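Local atomic coordinates of major capsid protein (Faustovirus, PDB entry 5J7O), a protein that probably builds the outer capsid of a large double-stranded DNA virus, as a trimer of double jelly-roll subunits. Residues Val232-Asn237 with Lys275-Val280; Val479-Gln484 with Asn513-Pro518. One frame throughout, in Å; residues are numbered along the deposited sequence.

Contact 1 of 2, residues Val232-Asn237 with Lys275-Val280; sequences VEAASN and KLTQVV
Val232 and Val279 begin an antiparallel ladder that runs on through Glu233 and Gln278, Ala234 and Thr277, and Ala235 and Leu276. Five backbone bonds join the strands. Val232 and Val279 exchange two, as do Ala234 and Thr277, and the 2.7 Å bond from Ala234 N to Thr277 O is nearly straight (167°). The fifth, Ser236 N to Lys275 O, is more bent.

A side chain takes over where the ladder ends. Ser236 OG sits between its own N and carbonyl carbon (chi1 73°), accepts Lys275 N at 3.2 Å and donates to Asn237 O at 2.7 Å, on a lone pair in the carbonyl plane. One hydroxyl thus joins Lys275 N of the partner strand to the backbone at the corner, at Asn237.

Leu276 straddles two neighbours: CD2 makes an apolar contact with Ala235 CB (3.7 Å), while CD1 lies 3.4 Å from Glu233 CD, a methyl against the carboxylate of that extended chain. On the Val232 and Ala234 face, Val279 CG2 is 4.1 Å from Val232 CB.

Strands 232-240 and 273-280 make a two-stranded antiparallel sheet within the chain, but strands of both other subunits carry it on across the interfaces. Ile516 and Tyr515 of the second subunit pack on Ala234 and Thr277, and Arg274 of the third on Val280.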
loop_
_atom_site.group_PDB
_atom_site.type_symbol
_atom_site.label_atom_id
_atom_site.label_comp_id
_atom_site.label_asym_id
_atom_site.label_seq_id
_atom_site.Cartn_x
_atom_site.Cartn_y
_atom_site.Cartn_z
ATOM N N VAL B 232 -5.896 -9.708 -2.456
ATOM C CA VAL B 232 -7.190 -9.637 -1.788
ATOM C C VAL B 232 -6.951 -9.766 -0.291
ATOM O O VAL B 232 -6.373 -10.759 0.167
ATOM C CB VAL B 232 -8.162 -10.721 -2.282
ATOM C CG1 VAL B 232 -9.466 -10.652 -1.505
ATOM C CG2 VAL B 232 -8.422 -10.558 -3.774
ATOM N N GLU B 233 -7.396 -8.766 0.466
ATOM C CA GLU B 233 -7.153 -8.710 1.900
ATOM C C GLU B 233 -8.167 -9.569 2.647
ATOM O O GLU B 233 -9.376 -9.449 2.429
ATOM C CB GLU B 233 -7.223 -7.263 2.379
ATOM C CG GLU B 233 -7.113 -7.078 3.877
ATOM C CD GLU B 233 -7.246 -5.622 4.279
ATOM O OE1 GLU B 233 -8.339 -5.225 4.734
ATOM O OE2 GLU B 233 -6.259 -4.872 4.124
ATOM N N ALA B 234 -7.672 -10.432 3.532
ATOM C CA ALA B 234 -8.510 -11.349 4.291
ATOM C C ALA B 234 -8.215 -11.207 5.776
ATOM O O ALA B 234 -7.052 -11.134 6.183
ATOM C CB ALA B 234 -8.289 -12.800 3.850
ATOM N N ALA B 235 -9.273 -11.176 6.581
ATOM C CA ALA B 235 -9.161 -11.038 8.026
ATOM C C ALA B 235 -9.346 -12.388 8.706
ATOM O O ALA B 235 -10.066 -13.261 8.214
ATOM C CB ALA B 235 -10.188 -10.039 8.561
ATOM N N SER B 236 -8.691 -12.547 9.853
ATOM C CA SER B 236 -8.690 -13.799 10.589
ATOM C C SER B 236 -9.662 -13.733 11.762
ATOM O O SER B 236 -10.366 -12.742 11.974
ATOM C CB SER B 236 -7.285 -14.123 11.095
ATOM O OG SER B 236 -6.928 -13.271 12.171
ATOM N N ASN B 237 -9.694 -14.816 12.534
ATOM C CA ASN B 237 -10.324 -14.777 13.842
ATOM C C ASN B 237 -9.561 -13.815 14.748
ATOM O O ASN B 237 -8.420 -13.429 14.470
ATOM C CB ASN B 237 -10.354 -16.169 14.472
ATOM C CG ASN B 237 -11.084 -17.185 13.618
ATOM O OD1 ASN B 237 -12.012 -16.847 12.884
ATOM N ND2 ASN B 237 -10.669 -18.444 13.714
ATOM N N LYS B 275 -5.875 -10.311 12.645
ATOM C CA LYS B 275 -4.799 -10.199 11.676
ATOM C C LYS B 275 -5.375 -10.032 10.276
ATOM O O LYS B 275 -6.443 -10.561 9.954
ATOM C CB LYS B 275 -3.884 -11.426 11.717
ATOM C CG LYS B 275 -3.106 -11.583 13.011
ATOM C CD LYS B 275 -2.346 -12.904 13.059
ATOM C CE LYS B 275 -1.136 -12.899 12.141
ATOM N NZ LYS B 275 -0.316 -14.132 12.317
ATOM N N LEU B 276 -4.662 -9.278 9.449
ATOM C CA LEU B 276 -4.960 -9.170 8.029
ATOM C C LEU B 276 -3.850 -9.854 7.247
ATOM O O LEU B 276 -2.668 -9.563 7.457
ATOM C CB LEU B 276 -5.085 -7.710 7.586
ATOM C CG LEU B 276 -6.119 -6.809 8.264
ATOM C CD1 LEU B 276 -6.185 -5.466 7.551
ATOM C CD2 LEU B 276 -7.484 -7.471 8.300
ATOM N N THR B 277 -4.228 -10.774 6.367
ATOM C CA THR B 277 -3.304 -11.345 5.404
ATOM C C THR B 277 -3.848 -11.108 4.003
ATOM O O THR B 277 -5.037 -10.836 3.812
ATOM C CB THR B 277 -3.078 -12.846 5.635
ATOM O OG1 THR B 277 -1.858 -13.248 4.999
ATOM C CG2 THR B 277 -4.222 -13.656 5.048
ATOM N N GLN B 278 -2.961 -11.203 3.021
ATOM C CA GLN B 278 -3.320 -11.002 1.628
ATOM C C GLN B 278 -3.184 -12.312 0.868
ATOM O O GLN B 278 -2.220 -13.059 1.064
ATOM C CB GLN B 278 -2.447 -9.924 0.984
ATOM C CG GLN B 278 -2.507 -8.593 1.703
ATOM C CD GLN B 278 -2.602 -7.420 0.752
ATOM O OE1 GLN B 278 -3.530 -6.615 0.834
ATOM N NE2 GLN B 278 -1.640 -7.315 -0.157
ATOM N N VAL B 279 -4.162 -12.590 0.014
ATOM C CA VAL B 279 -4.149 -13.773 -0.832
ATOM C C VAL B 279 -4.321 -13.335 -2.277
ATOM O O VAL B 279 -4.948 -12.312 -2.569
ATOM C CB VAL B 279 -5.247 -14.786 -0.437
ATOM C CG1 VAL B 279 -5.020 -15.300 0.976
ATOM C CG2 VAL B 279 -6.622 -14.152 -0.567
ATOM N N VAL B 280 -3.742 -14.113 -3.185
ATOM C CA VAL B 280 -3.929 -13.932 -4.616
ATOM C C VAL B 280 -4.428 -15.246 -5.194
ATOM O O VAL B 280 -4.083 -16.330 -4.713
ATOM C CB VAL B 280 -2.631 -13.473 -5.317
ATOM C CG1 VAL B 280 -2.235 -12.079 -4.851
ATOM C CG2 VAL B 280 -1.505 -14.463 -5.057
#

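Contact 2 of 2, residues Val479-Gln484 with Asn513-Pro518; sequences VYDVSQ and NQYIVP
Asp481 reaches across to Asn513 and Tyr515 on the neighbouring antiparallel strand. Its CB lies 3.5 Å from Asn513 O, the carbonyl that accepts its own backbone N. CG, anti to the carbonyl carbon (chi1 -68°), approaches Tyr515 CE1. At the tip OD2 comes within 3.3 Å of Tyr515 CE1, at the ring edge and near its plane, with the carboxylate turned 71° from the ring; OD1 makes a long, weak ion pair with Lys275 of the second subunit.

On the same face Val479 CG2 meets Val517 CG2 at 3.6 Å. On the opposite face the extended Gln514 lies beside Tyr480, pointing the same way; its NE2 is 3.6 Å from Tyr480 CE1, and the amide and ring planes are 40° apart.

Val479 and Tyr515 exchange two backbone bonds, whereas the return bond from Asn513 N to Asp481 O is weak at 3.4 Å. Asn513 OD1 also accepts Gln514 N, well off its carbonyl plane.

Long strands 473-490 and 503-521 are an antiparallel pair at one margin of this chain's mixed sheet, which a strand of the third subunit continues at Tyr515 and Ile516, probably in a long extension of the double jelly-roll capsid protein.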
loop_
_atom_site.group_PDB
_atom_site.type_symbol
_atom_site.label_atom_id
_atom_site.label_comp_id
_atom_site.label_asym_id
_atom_site.label_seq_id
_atom_site.Cartn_x
_atom_site.Cartn_y
_atom_site.Cartn_z
ATOM N N VAL B 479 11.515 -19.148 3.308
ATOM C CA VAL B 479 11.100 -18.818 4.668
ATOM C C VAL B 479 10.127 -19.900 5.111
ATOM O O VAL B 479 9.115 -20.141 4.442
ATOM C CB VAL B 479 10.455 -17.425 4.757
ATOM C CG1 VAL B 479 9.910 -17.185 6.157
ATOM C CG2 VAL B 479 11.463 -16.350 4.386
ATOM N N TYR B 480 10.433 -20.555 6.227
ATOM C CA TYR B 480 9.701 -21.733 6.673
ATOM C C TYR B 480 8.798 -21.394 7.852
ATOM O O TYR B 480 9.258 -20.834 8.852
ATOM C CB TYR B 480 10.661 -22.855 7.073
ATOM C CG TYR B 480 11.425 -23.472 5.925
ATOM C CD1 TYR B 480 10.822 -24.394 5.080
ATOM C CD2 TYR B 480 12.757 -23.149 5.700
ATOM C CE1 TYR B 480 11.519 -24.966 4.034
ATOM C CE2 TYR B 480 13.463 -23.717 4.656
ATOM C CZ TYR B 480 12.839 -24.624 3.827
ATOM O OH TYR B 480 13.537 -25.193 2.786
ATOM N N ASP B 481 7.519 -21.738 7.727
ATOM C CA ASP B 481 6.617 -21.805 8.870
ATOM C C ASP B 481 6.660 -23.228 9.413
ATOM O O ASP B 481 6.275 -24.173 8.717
ATOM C CB ASP B 481 5.191 -21.419 8.477
ATOM C CG ASP B 481 5.063 -19.956 8.101
ATOM O OD1 ASP B 481 5.977 -19.169 8.431
ATOM O OD2 ASP B 481 4.041 -19.589 7.484
ATOM N N VAL B 482 7.137 -23.381 10.646
ATOM C CA VAL B 482 7.418 -24.689 11.226
ATOM C C VAL B 482 6.488 -24.916 12.409
ATOM O O VAL B 482 6.382 -24.062 13.296
ATOM C CB VAL B 482 8.890 -24.809 11.661
ATOM C CG1 VAL B 482 9.225 -26.252 12.010
ATOM C CG2 VAL B 482 9.812 -24.282 10.573
ATOM N N SER B 483 5.826 -26.069 12.421
ATOM C CA SER B 483 5.004 -26.494 13.547
ATOM C C SER B 483 5.819 -27.444 14.415
ATOM O O SER B 483 6.192 -28.534 13.969
ATOM C CB SER B 483 3.721 -27.174 13.067
ATOM O OG SER B 483 2.883 -26.264 12.376
ATOM N N GLN B 484 6.103 -27.024 15.644
ATOM C CA GLN B 484 6.831 -27.841 16.605
ATOM C C GLN B 484 5.858 -28.448 17.606
ATOM O O GLN B 484 4.949 -27.770 18.094
ATOM C CB GLN B 484 7.888 -27.012 17.339
ATOM C CG GLN B 484 8.589 -27.747 18.475
ATOM C CD GLN B 484 9.634 -28.731 17.986
ATOM O OE1 GLN B 484 10.585 -28.353 17.305
ATOM N NE2 GLN B 484 9.464 -30.001 18.335
ATOM N N ASN B 513 4.061 -24.168 6.146
ATOM C CA ASN B 513 4.028 -23.446 4.882
ATOM C C ASN B 513 5.433 -22.937 4.595
ATOM O O ASN B 513 6.299 -22.920 5.471
ATOM C CB ASN B 513 3.019 -22.293 4.918
ATOM C CG ASN B 513 2.605 -21.837 3.532
ATOM O OD1 ASN B 513 3.189 -22.252 2.528
ATOM N ND2 ASN B 513 1.596 -20.977 3.468
ATOM N N GLN B 514 5.645 -22.518 3.349
ATOM C CA GLN B 514 6.936 -21.999 2.920
ATOM C C GLN B 514 6.722 -20.840 1.961
ATOM O O GLN B 514 5.940 -20.953 1.014
ATOM C CB GLN B 514 7.778 -23.089 2.247
ATOM C CG GLN B 514 9.114 -22.596 1.708
ATOM C CD GLN B 514 9.927 -23.697 1.054
ATOM O OE1 GLN B 514 10.995 -23.447 0.493
ATOM N NE2 GLN B 514 9.425 -24.926 1.124
ATOM N N TYR B 515 7.417 -19.731 2.210
ATOM C CA TYR B 515 7.403 -18.570 1.334
ATOM C C TYR B 515 8.716 -18.483 0.568
ATOM O O TYR B 515 9.760 -18.945 1.038
ATOM C CB TYR B 515 7.198 -17.270 2.124
ATOM C CG TYR B 515 5.929 -17.192 2.946
ATOM C CD1 TYR B 515 5.890 -17.677 4.246
ATOM C CD2 TYR B 515 4.779 -16.604 2.431
ATOM C CE1 TYR B 515 4.736 -17.597 5.005
ATOM C CE2 TYR B 515 3.620 -16.520 3.184
ATOM C CZ TYR B 515 3.605 -17.018 4.470
ATOM O OH TYR B 515 2.456 -16.936 5.222
ATOM N N ILE B 516 8.658 -17.879 -0.616
ATOM C CA ILE B 516 9.843 -17.577 -1.413
ATOM C C ILE B 516 10.022 -16.065 -1.429
ATOM O O ILE B 516 9.136 -15.333 -1.888
ATOM C CB ILE B 516 9.732 -18.130 -2.842
ATOM C CG1 ILE B 516 9.887 -19.652 -2.848
ATOM C CG2 ILE B 516 10.782 -17.490 -3.740
ATOM C CD1 ILE B 516 11.286 -20.121 -2.510
ATOM N N VAL B 517 11.159 -15.601 -0.927
ATOM C CA VAL B 517 11.496 -14.180 -0.913
ATOM C C VAL B 517 12.356 -13.890 -2.139
ATOM O O VAL B 517 13.453 -14.458 -2.258
ATOM C CB VAL B 517 12.231 -13.783 0.374
ATOM C CG1 VAL B 517 12.657 -12.324 0.309
ATOM C CG2 VAL B 517 11.347 -14.025 1.585
ATOM N N PRO B 518 11.906 -13.041 -3.066
ATOM C CA PRO B 518 12.752 -12.644 -4.199
ATOM C C PRO B 518 13.777 -11.606 -3.768
ATOM O O PRO B 518 13.441 -10.446 -3.510
ATOM C CB PRO B 518 11.739 -12.073 -5.203
ATOM C CG PRO B 518 10.618 -11.578 -4.355
ATOM C CD PRO B 518 10.539 -12.501 -3.170
#

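In the fold
Contacts 1 and 2 are both antiparallel strand pairs, partly buried, on the same side of the chain's centre, with centres about 17 Å apart and nearest atoms about 6 Å apart. They do not touch within one chain and belong to different sheets: contact 1 is a two-stranded antiparallel sheet, contact 2 the margin, within the chain, of a larger mixed sheet. The trimer brings the two regions together, since Asn513 and Tyr515 of one subunit meet Ser236 of another. Within the segments contact 1 has four bridges and contact 2 three, though the strands of contact 2 stay paired beyond them. Contact 1 relies on aliphatic packing, with one exposed acid, Glu233; contact 2 adds tyrosine rings, with the Asp481 carboxylate at the edge of one.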